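Local coordinates for putative PII-like nitrogen regulatory protein (Shewanella baltica, PDB 3CE8), which is of unknown function but has the trimeric build of PII-like proteins and may act in nitrogen regulation, at residues A[33-38]-A[79-84]. Numbering follows the deposited sequence.
Sequences DIKDDI and CKFEIM. With EDO (1,2-ethanediol), chain E.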
loop_
_atom_site.group_PDB
_atom_site.type_symbol
_atom_site.label_atom_id
_atom_site.label_comp_id
_atom_site.label_asym_id
_atom_site.label_seq_id
_atom_site.Cartn_x
_atom_site.Cartn_y
_atom_site.Cartn_z
ATOM N N ASP A 33 2.335 -8.401 18.934
ATOM C CA ASP A 33 2.035 -9.555 19.803
ATOM C C ASP A 33 0.929 -10.500 19.279
ATOM O O ASP A 33 0.963 -11.712 19.535
ATOM C CB ASP A 33 1.795 -9.130 21.267
ATOM C CG ASP A 33 0.653 -8.150 21.429
ATOM O OD1 ASP A 33 -0.125 -7.965 20.466
ATOM O OD2 ASP A 33 0.536 -7.567 22.530
ATOM N N ILE A 34 -0.017 -9.963 18.520
ATOM C CA ILE A 34 -1.126 -10.799 17.985
ATOM C C ILE A 34 -0.849 -11.180 16.545
ATOM O O ILE A 34 -1.702 -11.725 15.851
ATOM C CB ILE A 34 -2.539 -10.145 18.064
ATOM C CG1 ILE A 34 -2.562 -8.809 17.310
ATOM C CG2 ILE A 34 -2.982 -10.008 19.493
ATOM C CD1 ILE A 34 -3.961 -8.220 17.088
ATOM N N LYS A 35 0.378 -10.906 16.136
ATOM C CA LYS A 35 0.854 -11.157 14.760
ATOM C C LYS A 35 0.685 -12.623 14.329
ATOM O O LYS A 35 0.140 -12.936 13.257
ATOM C CB LYS A 35 2.331 -10.700 14.624
ATOM C CG LYS A 35 3.052 -11.117 13.325
ATOM C CD LYS A 35 4.350 -10.300 13.033
ATOM C CE LYS A 35 5.507 -10.583 13.995
ATOM N NZ LYS A 35 6.693 -9.705 13.716
ATOM N N ASP A 36 1.104 -13.513 15.213
ATOM C CA ASP A 36 1.077 -14.952 14.932
ATOM C C ASP A 36 -0.345 -15.465 14.945
ATOM O O ASP A 36 -0.721 -16.338 14.166
ATOM C CB ASP A 36 1.883 -15.750 15.962
ATOM C CG ASP A 36 3.361 -15.376 15.989
ATOM O OD1 ASP A 36 3.685 -14.226 15.626
ATOM O OD2 ASP A 36 4.195 -16.232 16.406
ATOM N N ASP A 37 -1.132 -14.888 15.838
ATOM C CA ASP A 37 -2.530 -15.295 16.025
ATOM C C ASP A 37 -3.301 -14.905 14.775
ATOM O O ASP A 37 -4.220 -15.601 14.340
ATOM C CB ASP A 37 -3.136 -14.638 17.266
ATOM C CG ASP A 37 -2.435 -15.062 18.547
ATOM O OD1 ASP A 37 -2.330 -16.279 18.791
ATOM O OD2 ASP A 37 -1.977 -14.185 19.307
ATOM N N ILE A 38 -2.880 -13.802 14.176
ATOM C CA ILE A 38 -3.545 -13.324 12.981
ATOM C C ILE A 38 -3.161 -14.242 11.823
ATOM O O ILE A 38 -3.983 -14.606 10.985
ATOM C CB ILE A 38 -3.211 -11.865 12.626
ATOM C CG1 ILE A 38 -3.904 -10.900 13.581
ATOM C CG2 ILE A 38 -3.692 -11.524 11.207
ATOM C CD1 ILE A 38 -3.609 -9.434 13.295
ATOM N N CYS A 79 2.748 -4.378 12.631
ATOM C CA CYS A 79 2.770 -5.328 11.568
ATOM C C CYS A 79 1.609 -4.998 10.650
ATOM O O CYS A 79 0.474 -4.898 11.076
ATOM C CB CYS A 79 2.662 -6.738 12.152
ATOM S SG CYS A 79 2.741 -8.060 10.916
ATOM N N LYS A 80 1.924 -4.800 9.383
ATOM C CA LYS A 80 0.931 -4.466 8.384
ATOM C C LYS A 80 0.705 -5.631 7.442
ATOM O O LYS A 80 1.580 -6.063 6.658
ATOM C CB LYS A 80 1.345 -3.212 7.609
ATOM C CG LYS A 80 0.398 -2.729 6.499
ATOM C CD LYS A 80 1.140 -1.693 5.631
ATOM C CE LYS A 80 0.383 -1.143 4.450
ATOM N NZ LYS A 80 1.265 -0.289 3.580
ATOM N N PHE A 81 -0.528 -6.096 7.560
ATOM C CA PHE A 81 -1.065 -7.193 6.780
ATOM C C PHE A 81 -1.881 -6.645 5.640
ATOM O O PHE A 81 -2.611 -5.670 5.786
ATOM C CB PHE A 81 -2.026 -8.059 7.617
ATOM C CG PHE A 81 -1.347 -8.957 8.654
ATOM C CD1 PHE A 81 -1.085 -8.497 9.934
ATOM C CD2 PHE A 81 -1.024 -10.275 8.350
ATOM C CE1 PHE A 81 -0.493 -9.323 10.861
ATOM C CE2 PHE A 81 -0.416 -11.091 9.276
ATOM C CZ PHE A 81 -0.157 -10.627 10.527
ATOM N N GLU A 82 -1.736 -7.292 4.500
ATOM C CA GLU A 82 -2.559 -7.005 3.329
ATOM C C GLU A 82 -3.131 -8.317 2.838
ATOM O O GLU A 82 -2.395 -9.273 2.544
ATOM C CB GLU A 82 -1.768 -6.282 2.242
ATOM C CG GLU A 82 -1.367 -4.888 2.668
ATOM C CD GLU A 82 -0.823 -4.022 1.550
ATOM O OE1 GLU A 82 -0.647 -4.471 0.398
ATOM O OE2 GLU A 82 -0.598 -2.845 1.833
ATOM N N ILE A 83 -4.461 -8.333 2.800
ATOM C CA ILE A 83 -5.252 -9.517 2.497
ATOM C C ILE A 83 -6.324 -9.321 1.429
ATOM O O ILE A 83 -7.386 -8.742 1.633
ATOM C CB ILE A 83 -5.938 -10.020 3.787
ATOM C CG1 ILE A 83 -4.899 -10.113 4.910
ATOM C CG2 ILE A 83 -6.678 -11.365 3.577
ATOM C CD1 ILE A 83 -5.494 -9.811 6.222
HETATM N N MSE A 84 -5.981 -9.824 0.267
HETATM C CA MSE A 84 -6.867 -9.824 -0.882
HETATM C C MSE A 84 -7.904 -10.898 -0.597
HETATM O O MSE A 84 -7.575 -12.014 -0.169
HETATM C CB MSE A 84 -6.125 -10.139 -2.189
HETATM C CG MSE A 84 -7.005 -10.008 -3.414
HETATM SE SE MSE A 84 -7.306 -8.151 -3.813
HETATM C CE MSE A 84 -5.455 -7.596 -3.964
HETATM C C1 EDO E . -2.214 -9.817 -0.962
HETATM O O1 EDO E . -0.997 -9.754 -0.210
HETATM C C2 EDO E . -2.399 -11.180 -1.605
HETATM O O2 EDO E . -3.416 -11.697 -0.769
#
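The ring of Phe81, on strand 74-86, presents one face to Ile38 of helix 35-42, whose CG2 methyl sits over the centre of that face. CG2 of Ile38 lies 3.8 Å from the centroid of the Phe81 ring, 13° off the ring normal, a CH-pi contact. The branching at CB of Ile38 makes this possible: CG2 stands anti to the backbone N and points at the ring, while CG1 carries CD1 of Ile38 to 4.0 Å from CE1 of Phe81. The outer end of the ring reaches the first turn of the helix, where CZ of Phe81 comes 3.6 Å from the carbonyl O of Lys35, at the ring edge near its plane. Lys35 meets the strand with its aliphatic part. With CG anti to the backbone N (chi1 170°) and the chain extended at chi2, CD of Lys35 runs alongside Cys79, 3.5 Å from its SG. Leu53 of strand 50-60 touches both Phe81 and Cys79, while Leu97 and Val100 of helix 90-100 pack on Ile38. The contact thus joins the first helix to a central strand of the antiparallel sheet in a ferredoxin-like fold, the fold of PII proteins. On the same strand, an ethanediol, probably from the crystallisation liquor, accepts a weak hydrogen bond from N of Met84 and donates one to O of Glu82. Replacing Phe81 with an alanine would probably open a gap next to Ile38 and deprive its CG2 methyl of the aromatic face. No hydrogen bond or salt bridge links helix and strand; apart from the carbonyl O of Lys35 at the ring edge, they meet through methyl, methylene, sulfur and ring surfaces, so the hold probably depends on close fit and burial rather than directed polar bonds.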